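Local structure of flagellar hook-associated protein 3 (Bacillus cereus, 5ZIY) at residues E75-Q78 with I79-Q82; N88-Q92 with G93-F97; N135-A138 with L139-V143; P164-E167 with E168-N172; S185-N188 with T189-F193. The protein probably forms part of the junction between the hook and the flagellin filament of the bacterial flagellum. All coordinates share one frame; numbering follows the deposited sequence.

Contact 1 (E75-Q78 with I79-Q82); sequences EIDQ and ILKQ
Asp77 and Lys81 face each other one turn apart on helix 67-87, while Ile79 lies against Glu75 on a more enclosed flank; the pair of flanks illustrates how a single helix turn can be tight on one side and loose on another. The tight side rests on the backbone ladder. Ile79 N donates to Glu75 O at 3.1 Å, and Leu80 N reaches Ile76 O at 2.8 Å. Equivalent bonds join Lys81 N to Asp77 O and Gln82 N to Gln78 O. On this framework Ile79 sets its CG1 branch beside its own backbone N (chi1 -71°), which carries CG1 back to 3.6 Å from Glu75 O. The carboxylate of Glu75 crosses the same branch more distantly, OE1 standing 4.1 Å from Ile79 CG1, while OE2 makes a long, weak ion pair with Arg51. Ile76 and Ile79 are buried against helix 8-60, and Leu80 touches Ile144 of helix 137-155.

The grip slackens on the solvent side, where Gln78, Lys81 and Gln82 are exposed. Asp77 lies at its border, its side chain touching Ser151 of helix 137-155. The Lys81 chain passes over the Asp77 carbonyl with CG 3.3 Å from that O, and a late bend (chi4 -40°) brings NZ to 3.1 Å from Asp77 OD2. This salt bridge, whose hydrogen bond is weak, engages OD2, while Asp77 OD1 stays 3.8 Å from Lys81 NZ. Such an i to i+4 acid-lysine pair at the border of the exposed flank, with aliphatic residues facing neighbouring helices, is characteristic of an amphipathic helix in a helical bundle.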
loop_
_atom_site.group_PDB
_atom_site.type_symbol
_atom_site.label_atom_id
_atom_site.label_comp_id
_atom_site.label_asym_id
_atom_site.label_seq_id
_atom_site.Cartn_x
_atom_site.Cartn_y
_atom_site.Cartn_z
ATOM N N GLU A 75 -2.898 -23.283 -4.548
ATOM C CA GLU A 75 -3.667 -22.040 -4.467
ATOM C C GLU A 75 -2.899 -20.956 -3.711
ATOM O O GLU A 75 -2.987 -19.781 -4.060
ATOM C CB GLU A 75 -5.024 -22.274 -3.819
ATOM C CG GLU A 75 -6.205 -21.870 -4.694
ATOM C CD GLU A 75 -6.818 -20.564 -4.293
ATOM O OE1 GLU A 75 -6.187 -19.517 -4.574
ATOM O OE2 GLU A 75 -7.945 -20.592 -3.716
ATOM N N ILE A 76 -2.147 -21.350 -2.694
ATOM C CA ILE A 76 -1.272 -20.424 -2.002
ATOM C C ILE A 76 -0.258 -19.793 -2.992
ATOM O O ILE A 76 0.148 -18.661 -2.826
ATOM C CB ILE A 76 -0.517 -21.117 -0.866
ATOM C CG1 ILE A 76 -1.462 -21.497 0.279
ATOM C CG2 ILE A 76 0.572 -20.215 -0.331
ATOM C CD1 ILE A 76 -1.485 -20.494 1.387
ATOM N N ASP A 77 0.139 -20.563 -4.003
ATOM C CA ASP A 77 0.987 -20.085 -5.099
ATOM C C ASP A 77 0.306 -19.021 -5.969
ATOM O O ASP A 77 0.963 -18.072 -6.406
ATOM C CB ASP A 77 1.443 -21.270 -5.954
ATOM C CG ASP A 77 2.498 -20.897 -6.966
ATOM O OD1 ASP A 77 3.656 -20.662 -6.565
ATOM O OD2 ASP A 77 2.150 -20.872 -8.176
ATOM N N GLN A 78 -0.981 -19.172 -6.229
ATOM C CA GLN A 78 -1.726 -18.125 -6.924
ATOM C C GLN A 78 -1.716 -16.837 -6.073
ATOM O O GLN A 78 -1.553 -15.726 -6.583
ATOM C CB GLN A 78 -3.189 -18.524 -7.177
ATOM C CG GLN A 78 -3.445 -19.733 -8.099
ATOM C CD GLN A 78 -4.961 -19.993 -8.344
ATOM O OE1 GLN A 78 -5.524 -20.964 -7.828
ATOM N NE2 GLN A 78 -5.618 -19.110 -9.125
ATOM N N ILE A 79 -1.914 -17.012 -4.772
ATOM C CA ILE A 79 -1.939 -15.906 -3.837
ATOM C C ILE A 79 -0.572 -15.231 -3.799
ATOM O O ILE A 79 -0.475 -14.004 -3.767
ATOM C CB ILE A 79 -2.438 -16.399 -2.443
ATOM C CG1 ILE A 79 -3.948 -16.707 -2.531
ATOM C CG2 ILE A 79 -2.254 -15.363 -1.355
ATOM C CD1 ILE A 79 -4.545 -17.368 -1.251
ATOM N N LEU A 80 0.487 -16.017 -3.830
ATOM C CA LEU A 80 1.815 -15.442 -3.855
ATOM C C LEU A 80 1.961 -14.528 -5.103
ATOM O O LEU A 80 2.432 -13.387 -5.012
ATOM C CB LEU A 80 2.881 -16.542 -3.848
ATOM C CG LEU A 80 4.281 -16.083 -4.235
ATOM C CD1 LEU A 80 4.865 -15.216 -3.169
ATOM C CD2 LEU A 80 5.181 -17.296 -4.456
ATOM N N LYS A 81 1.531 -15.032 -6.252
ATOM C CA LYS A 81 1.590 -14.246 -7.482
ATOM C C LYS A 81 0.748 -12.965 -7.385
ATOM O O LYS A 81 1.168 -11.918 -7.813
ATOM C CB LYS A 81 1.180 -15.104 -8.689
ATOM C CG LYS A 81 2.152 -16.269 -8.959
ATOM C CD LYS A 81 1.748 -17.029 -10.255
ATOM C CE LYS A 81 2.228 -18.504 -10.310
ATOM N NZ LYS A 81 3.616 -18.718 -9.779
ATOM N N GLN A 82 -0.420 -13.037 -6.765
ATOM C CA GLN A 82 -1.294 -11.872 -6.695
ATOM C C GLN A 82 -0.640 -10.832 -5.793
ATOM O O GLN A 82 -0.665 -9.632 -6.090
ATOM C CB GLN A 82 -2.658 -12.290 -6.143
ATOM C CG GLN A 82 -3.597 -11.163 -5.726
ATOM C CD GLN A 82 -4.208 -10.437 -6.915
ATOM O OE1 GLN A 82 -3.726 -10.544 -8.052
ATOM N NE2 GLN A 82 -5.307 -9.706 -6.659
#

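Contact 2 (N88-Q92 with G93-F97); sequences NTKEQ and GRYIF. With ZN (zinc ion), chain D.
Lys90 and Tyr95 meet on one face of a short hairpin, the extended lysine chain passing over a face of the phenol ring. Lys90 CB is 3.8 Å from Tyr95 CD1, and CD lies farther along, above CZ. The ring edge faces Asn88 O in its plane, 3.2 Å from CD1. Tyr95 reaches this place with CG beside its own backbone N (chi1 -65°).

The next shell is the ladder beneath. Lys90 and Tyr95 form an antiparallel non-hydrogen-bonded pair; Glu91 and Arg94 form the hydrogen-bonded one, with Glu91 N to Arg94 O at 2.9 Å. Their return bond, Arg94 N to Glu91 O, closes a type I' turn through Gln92 and Gly93. Thr89 O accepts from Ile96 N and also from a water that in turn accepts from Phe97 N, carrying the pairing one step past the strands proper. Farther out, Asn88 OD1 accepts from Phe107 N, and Thr89 OG1 bonds Leu86 O at the end of helix 67-87.

On the Glu91 face both carboxylate oxygens bind a zinc ion, Glu91 OE2 at 2.5 Å and OE1 at 2.6 Å, with a water at 2.5 Å. Gln92 NE2 donates to Glu91 OE2 at 2.7 Å, on the anti side but tilted out of the carboxylate plane. Asn33 ND2 donates to that oxygen too, which would fix the carboxylate's rotation. The near-equal, rather long bonds suggest a bidentate, mainly electrostatic hold on the metal.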
loop_
_atom_site.group_PDB
_atom_site.type_symbol
_atom_site.label_atom_id
_atom_site.label_comp_id
_atom_site.label_asym_id
_atom_site.label_seq_id
_atom_site.Cartn_x
_atom_site.Cartn_y
_atom_site.Cartn_z
ATOM N N ASN A 88 4.023 -4.617 -6.534
ATOM C CA ASN A 88 4.594 -3.902 -7.636
ATOM C C ASN A 88 3.652 -2.850 -8.244
ATOM O O ASN A 88 3.907 -2.417 -9.348
ATOM C CB ASN A 88 5.051 -4.908 -8.740
ATOM C CG ASN A 88 6.262 -5.707 -8.319
ATOM O OD1 ASN A 88 7.078 -5.211 -7.548
ATOM N ND2 ASN A 88 6.383 -6.945 -8.808
ATOM N N THR A 89 2.610 -2.416 -7.519
ATOM C CA THR A 89 1.727 -1.344 -7.972
ATOM C C THR A 89 2.469 -0.019 -8.236
ATOM O O THR A 89 3.309 0.418 -7.458
ATOM C CB THR A 89 0.517 -1.145 -6.997
ATOM O OG1 THR A 89 -0.205 -2.374 -6.914
ATOM C CG2 THR A 89 -0.437 -0.041 -7.481
ATOM N N LYS A 90 2.188 0.555 -9.405
ATOM C CA LYS A 90 2.857 1.759 -9.905
ATOM C C LYS A 90 1.843 2.839 -10.274
ATOM O O LYS A 90 0.861 2.556 -10.897
ATOM C CB LYS A 90 3.664 1.383 -11.125
ATOM C CG LYS A 90 4.365 2.507 -11.860
ATOM C CD LYS A 90 5.190 1.894 -13.032
ATOM C CE LYS A 90 5.983 2.930 -13.818
ATOM N NZ LYS A 90 6.271 2.433 -15.195
ATOM N N GLU A 91 2.101 4.075 -9.863
ATOM C CA GLU A 91 1.226 5.178 -10.131
ATOM C C GLU A 91 2.066 6.426 -10.249
ATOM O O GLU A 91 2.999 6.591 -9.461
ATOM C CB GLU A 91 0.239 5.315 -8.957
ATOM C CG GLU A 91 -0.703 6.517 -9.017
ATOM C CD GLU A 91 -1.498 6.627 -10.295
ATOM O OE1 GLU A 91 -1.756 5.602 -10.984
ATOM O OE2 GLU A 91 -1.882 7.777 -10.608
ATOM N N GLN A 92 1.737 7.298 -11.223
ATOM C CA GLN A 92 2.490 8.534 -11.495
ATOM C C GLN A 92 3.961 8.244 -11.553
ATOM O O GLN A 92 4.741 8.898 -10.863
ATOM C CB GLN A 92 2.271 9.599 -10.414
ATOM C CG GLN A 92 0.833 10.049 -10.187
ATOM C CD GLN A 92 0.163 10.458 -11.473
ATOM O OE1 GLN A 92 0.780 11.126 -12.315
ATOM N NE2 GLN A 92 -1.112 10.104 -11.622
ATOM N N GLY A 93 4.358 7.272 -12.365
ATOM C CA GLY A 93 5.756 7.068 -12.652
ATOM C C GLY A 93 6.612 6.413 -11.575
ATOM O O GLY A 93 7.757 6.135 -11.819
ATOM N N ARG A 94 6.040 6.119 -10.419
ATOM C CA ARG A 94 6.773 5.492 -9.348
ATOM C C ARG A 94 5.999 4.365 -8.672
ATOM O O ARG A 94 4.762 4.355 -8.661
ATOM C CB ARG A 94 7.134 6.534 -8.298
ATOM C CG ARG A 94 8.169 7.585 -8.758
ATOM C CD ARG A 94 9.491 6.933 -8.963
ATOM N NE ARG A 94 10.554 7.853 -9.368
ATOM C CZ ARG A 94 10.938 8.102 -10.629
ATOM N NH1 ARG A 94 10.306 7.538 -11.646
ATOM N NH2 ARG A 94 11.949 8.920 -10.878
ATOM N N TYR A 95 6.750 3.414 -8.110
ATOM C CA TYR A 95 6.144 2.310 -7.346
ATOM C C TYR A 95 5.772 2.724 -5.943
ATOM O O TYR A 95 6.607 3.239 -5.208
ATOM C CB TYR A 95 7.084 1.119 -7.316
ATOM C CG TYR A 95 7.314 0.532 -8.689
ATOM C CD1 TYR A 95 6.433 -0.377 -9.222
ATOM C CD2 TYR A 95 8.432 0.855 -9.431
ATOM C CE1 TYR A 95 6.632 -0.931 -10.500
ATOM C CE2 TYR A 95 8.633 0.316 -10.747
ATOM C CZ TYR A 95 7.737 -0.573 -11.249
ATOM O OH TYR A 95 7.937 -1.134 -12.488
ATOM N N ILE A 96 4.528 2.491 -5.535
ATOM C CA ILE A 96 4.136 2.943 -4.209
ATOM C C ILE A 96 4.867 2.253 -3.072
ATOM O O ILE A 96 4.969 2.814 -1.935
ATOM C CB ILE A 96 2.617 2.860 -3.974
ATOM C CG1 ILE A 96 2.113 1.473 -4.269
ATOM C CG2 ILE A 96 1.836 3.893 -4.893
ATOM C CD1 ILE A 96 0.763 1.163 -3.567
ATOM N N PHE A 97 5.351 1.038 -3.354
ATOM C CA PHE A 97 6.195 0.270 -2.417
ATOM C C PHE A 97 7.629 0.061 -2.894
ATOM O O PHE A 97 8.402 -0.759 -2.316
ATOM C CB PHE A 97 5.512 -1.049 -2.098
ATOM C CG PHE A 97 4.184 -0.878 -1.453
ATOM C CD1 PHE A 97 4.092 -0.313 -0.191
ATOM C CD2 PHE A 97 3.040 -1.303 -2.062
ATOM C CE1 PHE A 97 2.852 -0.150 0.419
ATOM C CE2 PHE A 97 1.806 -1.152 -1.441
ATOM C CZ PHE A 97 1.719 -0.562 -0.204
HETATM ZN ZN ZN D . -2.598 7.181 -12.899
HETATM O O HOH W 1 5.020 -0.667 -5.599
HETATM O O HOH W 2 -4.660 6.181 -11.846
#

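Contact 3 (N135-A138 with L139-V143); sequences NGEA and LLSPV
The flat peptide carbonyls of Glu137 and Ala138 are both met by the CD atom of Pro142, which lies 3.4 Å from Glu137 O and equally far from Ala138 O; CG of the puckered proline ring is 3.6 Å from the latter. Having no N-H, the proline meets these oxygens with carbon alone, and the helix is kinked where the N atoms of Pro142 and Val143 lack bonds to the turn before. The flat amide of Asn135 is used end-on, its OD1 accepting from Glu137 N at 3.1 Å nearly along the C=O axis, while ND2 donates to Lys117 O. Gly136 O is likewise approached almost head-on by Leu140 N at 2.8 Å and more weakly by Leu139 N. The following carbonyl, Glu137 O, accepts from Ser141 N.

Beside this bond the first torsion of Glu137 (chi1 168°) swings CG to 3.4 Å from Ser141 OG, and the chain runs on extended. That hydroxyl finds its polar partner in Gly111 O. A water links Asn135 O with Leu139 N, the second link being weak. Leu139 and Leu140 touch Ile176 of helix 162-204. With an Asx turn at Asn135 and Gly136 at the N-cap, this is a helix start, followed within two turns by a proline kink.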
loop_
_atom_site.group_PDB
_atom_site.type_symbol
_atom_site.label_atom_id
_atom_site.label_comp_id
_atom_site.label_asym_id
_atom_site.label_seq_id
_atom_site.Cartn_x
_atom_site.Cartn_y
_atom_site.Cartn_z
ATOM N N ASN A 135 9.680 2.952 0.373
ATOM C CA ASN A 135 10.465 1.725 0.364
ATOM C C ASN A 135 9.683 0.692 1.172
ATOM O O ASN A 135 9.590 0.821 2.355
ATOM C CB ASN A 135 11.834 2.010 1.001
ATOM C CG ASN A 135 12.703 0.768 1.174
ATOM O OD1 ASN A 135 12.205 -0.349 1.357
ATOM N ND2 ASN A 135 14.044 0.977 1.158
ATOM N N GLY A 136 9.118 -0.322 0.507
ATOM C CA GLY A 136 8.205 -1.290 1.158
ATOM C C GLY A 136 8.863 -2.601 1.573
ATOM O O GLY A 136 8.175 -3.564 1.880
ATOM N N GLU A 137 10.198 -2.658 1.543
ATOM C CA GLU A 137 10.886 -3.920 1.782
ATOM C C GLU A 137 10.515 -4.474 3.143
ATOM O O GLU A 137 10.104 -5.606 3.238
ATOM C CB GLU A 137 12.419 -3.796 1.678
ATOM C CG GLU A 137 13.157 -5.059 2.220
ATOM C CD GLU A 137 14.661 -5.031 1.992
ATOM O OE1 GLU A 137 15.202 -3.954 1.679
ATOM O OE2 GLU A 137 15.295 -6.099 2.101
ATOM N N ALA A 138 10.607 -3.666 4.190
ATOM C CA ALA A 138 10.343 -4.189 5.531
ATOM C C ALA A 138 8.898 -4.645 5.710
ATOM O O ALA A 138 8.620 -5.512 6.515
ATOM C CB ALA A 138 10.756 -3.152 6.641
ATOM N N LEU A 139 7.975 -4.064 4.953
ATOM C CA LEU A 139 6.564 -4.379 5.089
ATOM C C LEU A 139 6.219 -5.621 4.271
ATOM O O LEU A 139 5.432 -6.459 4.704
ATOM C CB LEU A 139 5.740 -3.185 4.601
ATOM C CG LEU A 139 4.213 -3.232 4.689
ATOM C CD1 LEU A 139 3.722 -2.932 6.134
ATOM C CD2 LEU A 139 3.650 -2.274 3.647
ATOM N N LEU A 140 6.804 -5.732 3.073
ATOM C CA LEU A 140 6.319 -6.717 2.065
ATOM C C LEU A 140 7.303 -7.830 1.721
ATOM O O LEU A 140 6.876 -8.931 1.346
ATOM C CB LEU A 140 5.868 -5.999 0.789
ATOM C CG LEU A 140 4.610 -5.149 0.963
ATOM C CD1 LEU A 140 4.435 -4.228 -0.228
ATOM C CD2 LEU A 140 3.316 -5.993 1.167
ATOM N N SER A 141 8.606 -7.610 1.888
ATOM C CA SER A 141 9.518 -8.731 1.700
ATOM C C SER A 141 9.168 -9.896 2.606
ATOM O O SER A 141 9.159 -11.035 2.162
ATOM C CB SER A 141 10.997 -8.329 1.857
ATOM O OG SER A 141 11.353 -7.587 0.738
ATOM N N PRO A 142 8.819 -9.628 3.869
ATOM C CA PRO A 142 8.569 -10.847 4.643
ATOM C C PRO A 142 7.202 -11.473 4.338
ATOM O O PRO A 142 7.045 -12.693 4.479
ATOM C CB PRO A 142 8.708 -10.400 6.135
ATOM C CG PRO A 142 9.225 -9.027 6.133
ATOM C CD PRO A 142 8.931 -8.434 4.726
ATOM N N VAL A 143 6.236 -10.661 3.910
ATOM C CA VAL A 143 4.976 -11.166 3.446
ATOM C C VAL A 143 5.180 -12.180 2.363
ATOM O O VAL A 143 4.670 -13.292 2.447
ATOM C CB VAL A 143 4.078 -10.056 2.913
ATOM C CG1 VAL A 143 2.865 -10.640 2.225
ATOM C CG2 VAL A 143 3.643 -9.188 4.067
HETATM O O HOH W 3 8.525 -1.115 4.592
#

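Contact 4 (P164-E167 with E168-N172); sequences PLLE and ENKQN
A regular stretch of rather more than two turns of the long helix 162-204 carries this contact, in which Leu165 and Leu166 lie beside the side chains of Glu168 and Lys170. The alpha-helical ladder is complete here: Glu168 N bonds Pro164 O at 3.0 Å, Asn169 N bonds Leu165 O at 2.8 Å, and Lys170 N and Gln171 N continue to Leu166 O and Glu167 O. Leu165 and Glu168 point the same way, so that the methyl CD2 of the leucine comes to 3.5 Å from Glu168 OE1. This oxygen is satisfied by Thr146 OG1.

Leu166 and Lys170 also run alongside each other. The ammonium NZ of Lys170 ends 3.8 Å from Leu166 CD2, after a sharp turn at the last torsion (chi4 99°). Glu167 and Gln171 are looser: OE1 stands 3.9 Å from NE2, with the carboxylate and amide planes turned 82° apart. Leu166 O takes a second donor, a water at 2.9 Å that also accepts from Asn169 ND2.

Two other helices flank this stretch. Leu166, Asn169 and Lys170 touch Asp53 of helix 8-60, and Asn169 ND2 donates to Leu49 O; toward helix 137-155, Leu165 meets Gln149 and Asn169 meets Met150.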
loop_
_atom_site.group_PDB
_atom_site.type_symbol
_atom_site.label_atom_id
_atom_site.label_comp_id
_atom_site.label_asym_id
_atom_site.label_seq_id
_atom_site.Cartn_x
_atom_site.Cartn_y
_atom_site.Cartn_z
ATOM N N PRO A 164 4.762 -22.911 12.212
ATOM C CA PRO A 164 5.595 -21.706 12.272
ATOM C C PRO A 164 5.191 -20.645 11.256
ATOM O O PRO A 164 5.190 -19.464 11.562
ATOM C CB PRO A 164 6.988 -22.230 11.926
ATOM C CG PRO A 164 6.981 -23.641 12.355
ATOM C CD PRO A 164 5.582 -24.136 12.169
ATOM N N LEU A 165 4.896 -21.080 10.040
ATOM C CA LEU A 165 4.577 -20.182 8.973
ATOM C C LEU A 165 3.212 -19.524 9.187
ATOM O O LEU A 165 3.016 -18.384 8.756
ATOM C CB LEU A 165 4.639 -20.913 7.642
ATOM C CG LEU A 165 6.052 -21.376 7.240
ATOM C CD1 LEU A 165 5.973 -22.307 6.037
ATOM C CD2 LEU A 165 6.940 -20.174 6.943
ATOM N N LEU A 166 2.288 -20.248 9.838
ATOM C CA LEU A 166 0.977 -19.704 10.208
ATOM C C LEU A 166 1.174 -18.475 11.084
ATOM O O LEU A 166 0.556 -17.451 10.861
ATOM C CB LEU A 166 0.129 -20.745 10.959
ATOM C CG LEU A 166 -1.281 -20.376 11.421
ATOM C CD1 LEU A 166 -2.185 -20.267 10.226
ATOM C CD2 LEU A 166 -1.875 -21.370 12.444
ATOM N N GLU A 167 2.040 -18.592 12.088
ATOM C CA GLU A 167 2.341 -17.459 12.985
ATOM C C GLU A 167 3.071 -16.346 12.251
ATOM O O GLU A 167 2.783 -15.177 12.476
ATOM C CB GLU A 167 3.150 -17.895 14.224
ATOM C CG GLU A 167 2.326 -17.988 15.516
ATOM C CD GLU A 167 1.857 -16.625 16.078
ATOM O OE1 GLU A 167 2.488 -15.582 15.804
ATOM O OE2 GLU A 167 0.860 -16.610 16.835
ATOM N N GLU A 168 4.029 -16.708 11.400
ATOM C CA GLU A 168 4.733 -15.703 10.580
ATOM C C GLU A 168 3.738 -14.885 9.751
ATOM O O GLU A 168 3.821 -13.651 9.705
ATOM C CB GLU A 168 5.731 -16.327 9.614
ATOM C CG GLU A 168 7.112 -16.580 10.193
ATOM C CD GLU A 168 8.115 -16.947 9.115
ATOM O OE1 GLU A 168 7.757 -16.943 7.909
ATOM O OE2 GLU A 168 9.267 -17.251 9.478
ATOM N N ASN A 169 2.808 -15.578 9.097
ATOM C CA ASN A 169 1.796 -14.886 8.288
ATOM C C ASN A 169 0.880 -14.006 9.139
ATOM O O ASN A 169 0.455 -12.940 8.672
ATOM C CB ASN A 169 0.978 -15.869 7.429
ATOM C CG ASN A 169 -0.022 -15.159 6.520
ATOM O OD1 ASN A 169 0.381 -14.427 5.622
ATOM N ND2 ASN A 169 -1.312 -15.381 6.736
ATOM N N LYS A 170 0.564 -14.430 10.363
ATOM C CA LYS A 170 -0.254 -13.595 11.245
ATOM C C LYS A 170 0.472 -12.280 11.584
ATOM O O LYS A 170 -0.116 -11.215 11.492
ATOM C CB LYS A 170 -0.659 -14.324 12.542
ATOM C CG LYS A 170 -1.738 -15.400 12.373
ATOM C CD LYS A 170 -2.358 -15.805 13.718
ATOM C CE LYS A 170 -3.604 -16.699 13.570
ATOM N NZ LYS A 170 -3.278 -18.133 13.763
ATOM N N GLN A 171 1.736 -12.360 11.979
ATOM C CA GLN A 171 2.557 -11.157 12.238
ATOM C C GLN A 171 2.753 -10.275 11.014
ATOM O O GLN A 171 2.722 -9.054 11.118
ATOM C CB GLN A 171 3.916 -11.547 12.801
ATOM C CG GLN A 171 3.816 -12.100 14.216
ATOM C CD GLN A 171 5.136 -12.622 14.725
ATOM O OE1 GLN A 171 6.049 -12.892 13.941
ATOM N NE2 GLN A 171 5.248 -12.781 16.044
ATOM N N ASN A 172 2.925 -10.882 9.846
ATOM C CA ASN A 172 2.997 -10.104 8.607
ATOM C C ASN A 172 1.704 -9.353 8.328
ATOM O O ASN A 172 1.727 -8.174 8.024
ATOM C CB ASN A 172 3.314 -11.005 7.428
ATOM C CG ASN A 172 4.669 -11.669 7.533
ATOM O OD1 ASN A 172 5.569 -11.182 8.212
ATOM N ND2 ASN A 172 4.823 -12.788 6.818
HETATM O O HOH W 4 -1.701 -16.960 9.102
#

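Contact 5 (S185-N188 with T189-F193); sequences STMN and TMETF. With ZN (zinc ion), chain E.
Thr189 and Thr192 both reach back across one turn to the carbonyls of Ser185 and Asn188, a pattern familiar from threonines within alpha-helices and here repeated along helix 162-204. In each, the hydroxyl sits beside the residue's own backbone N and anti to its carbonyl carbon, as the first torsion of Thr189 (chi1 -57°) illustrates. From there Thr189 OG1 donates to Ser185 O at 3.2 Å, and Thr192 OG1 donates to Asn188 O at 3.0 Å. Both carbonyls are also bonded by the backbone N of the same threonine, so each oxygen is gripped twice. On Ser185 O, Thr189 N comes nearly head-on and Thr189 OG1 is tilted from the carbonyl plane; on Asn188 O, Thr192 OG1 comes from above the plane and Thr192 N is only tilted.

Met190 and Glu191 set their CG atoms over carbonyl oxygens of the previous turn. Met190 CG is 3.5 Å from Thr186 O, and its chain then bends at chi2. Glu191 CG rests 3.2 Å from Met187 O, with Met187 CG a looser neighbour at 4.4 Å. Thr186 and Met190 face Leu35 of helix 8-60, and Met187 touches Thr36 there. Phe193, at the far end, sets its ring edge-to-face with Tyr128.

Beyond CG the Glu191 chain bends at its second torsion (chi2 -80°) and presents its carboxylate to a zinc ion that also holds a water. The binding is lopsided: Glu191 OE2 is 2.0 Å from the zinc, OE1 2.8 Å.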
loop_
_atom_site.group_PDB
_atom_site.type_symbol
_atom_site.label_atom_id
_atom_site.label_comp_id
_atom_site.label_asym_id
_atom_site.label_seq_id
_atom_site.Cartn_x
_atom_site.Cartn_y
_atom_site.Cartn_z
ATOM N N SER A 185 -5.722 7.096 7.891
ATOM C CA SER A 185 -5.551 8.311 8.682
ATOM C C SER A 185 -5.062 9.505 7.823
ATOM O O SER A 185 -5.619 10.606 7.871
ATOM C CB SER A 185 -4.564 7.961 9.808
ATOM O OG SER A 185 -4.353 9.026 10.693
ATOM N N THR A 186 -4.060 9.260 6.978
ATOM C CA THR A 186 -3.568 10.271 6.046
ATOM C C THR A 186 -4.676 10.698 5.073
ATOM O O THR A 186 -4.802 11.879 4.730
ATOM C CB THR A 186 -2.376 9.744 5.201
ATOM O OG1 THR A 186 -1.326 9.302 6.088
ATOM C CG2 THR A 186 -1.882 10.839 4.253
ATOM N N MET A 187 -5.458 9.737 4.624
ATOM C CA MET A 187 -6.613 10.008 3.732
ATOM C C MET A 187 -7.653 10.904 4.432
ATOM O O MET A 187 -8.222 11.797 3.813
ATOM C CB MET A 187 -7.306 8.708 3.303
ATOM C CG MET A 187 -8.439 8.915 2.278
ATOM S SD MET A 187 -7.689 9.629 0.773
ATOM C CE MET A 187 -8.818 9.055 -0.474
ATOM N N ASN A 188 -7.887 10.632 5.704
ATOM C CA ASN A 188 -8.860 11.372 6.504
ATOM C C ASN A 188 -8.433 12.845 6.665
ATOM O O ASN A 188 -9.224 13.772 6.492
ATOM C CB ASN A 188 -8.980 10.704 7.890
ATOM C CG ASN A 188 -10.008 9.576 7.931
ATOM O OD1 ASN A 188 -10.854 9.456 7.028
ATOM N ND2 ASN A 188 -9.954 8.745 8.995
ATOM N N THR A 189 -7.161 13.039 6.992
ATOM C CA THR A 189 -6.515 14.347 6.926
ATOM C C THR A 189 -6.719 15.069 5.571
ATOM O O THR A 189 -7.102 16.247 5.542
ATOM C CB THR A 189 -5.020 14.220 7.241
ATOM O OG1 THR A 189 -4.874 13.603 8.534
ATOM C CG2 THR A 189 -4.355 15.601 7.246
ATOM N N MET A 190 -6.454 14.386 4.471
ATOM C CA MET A 190 -6.634 14.994 3.149
ATOM C C MET A 190 -8.074 15.407 2.958
ATOM O O MET A 190 -8.383 16.465 2.406
ATOM C CB MET A 190 -6.288 14.024 2.027
ATOM C CG MET A 190 -4.851 13.833 1.770
ATOM S SD MET A 190 -3.985 15.363 1.385
ATOM C CE MET A 190 -2.347 14.726 1.801
ATOM N N GLU A 191 -8.974 14.570 3.427
ATOM C CA GLU A 191 -10.409 14.859 3.282
ATOM C C GLU A 191 -10.840 16.064 4.138
ATOM O O GLU A 191 -11.763 16.806 3.771
ATOM C CB GLU A 191 -11.237 13.602 3.641
ATOM C CG GLU A 191 -11.111 12.438 2.643
ATOM C CD GLU A 191 -11.967 12.605 1.395
ATOM O OE1 GLU A 191 -12.356 13.760 1.081
ATOM O OE2 GLU A 191 -12.276 11.580 0.730
ATOM N N THR A 192 -10.221 16.219 5.307
ATOM C CA THR A 192 -10.461 17.397 6.139
ATOM C C THR A 192 -9.898 18.636 5.448
ATOM O O THR A 192 -10.557 19.671 5.425
ATOM C CB THR A 192 -9.833 17.272 7.554
ATOM O OG1 THR A 192 -10.216 16.033 8.140
ATOM C CG2 THR A 192 -10.253 18.388 8.461
ATOM N N PHE A 193 -8.700 18.527 4.880
ATOM C CA PHE A 193 -8.111 19.664 4.153
ATOM C C PHE A 193 -9.087 20.114 3.039
ATOM O O PHE A 193 -9.355 21.301 2.935
ATOM C CB PHE A 193 -6.713 19.370 3.570
ATOM C CG PHE A 193 -5.563 19.481 4.571
ATOM C CD1 PHE A 193 -5.460 20.549 5.445
ATOM C CD2 PHE A 193 -4.568 18.533 4.588
ATOM C CE1 PHE A 193 -4.410 20.640 6.324
ATOM C CE2 PHE A 193 -3.500 18.626 5.479
ATOM C CZ PHE A 193 -3.438 19.665 6.357
HETATM ZN ZN ZN E . -12.804 12.095 -1.141
HETATM O O HOH W 5 -15.118 12.814 -0.800
#

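Overall arrangement
From the N terminus the five contacts follow in series, each confined to one continuous stretch, so none nests within or crosses another. Contact 1 is a turn of helix 67-87; contact 2, just after that helix, closes the hairpin of strands 90-91 and 94-95. Contact 3 opens helix 137-155 and touches contact 2, Phe97 packing on Leu139 and Leu140 and its O probably bonded to Gly136 N. Contacts 4 and 5 share helix 162-204, their centres about 32 Å apart. Asn172 of contact 4 packs on Pro142 and Val143 of contact 3. The middle contacts thereby tie the hairpin to the helices, while contacts 1 and 5 lie on opposite sides of the chain's centre.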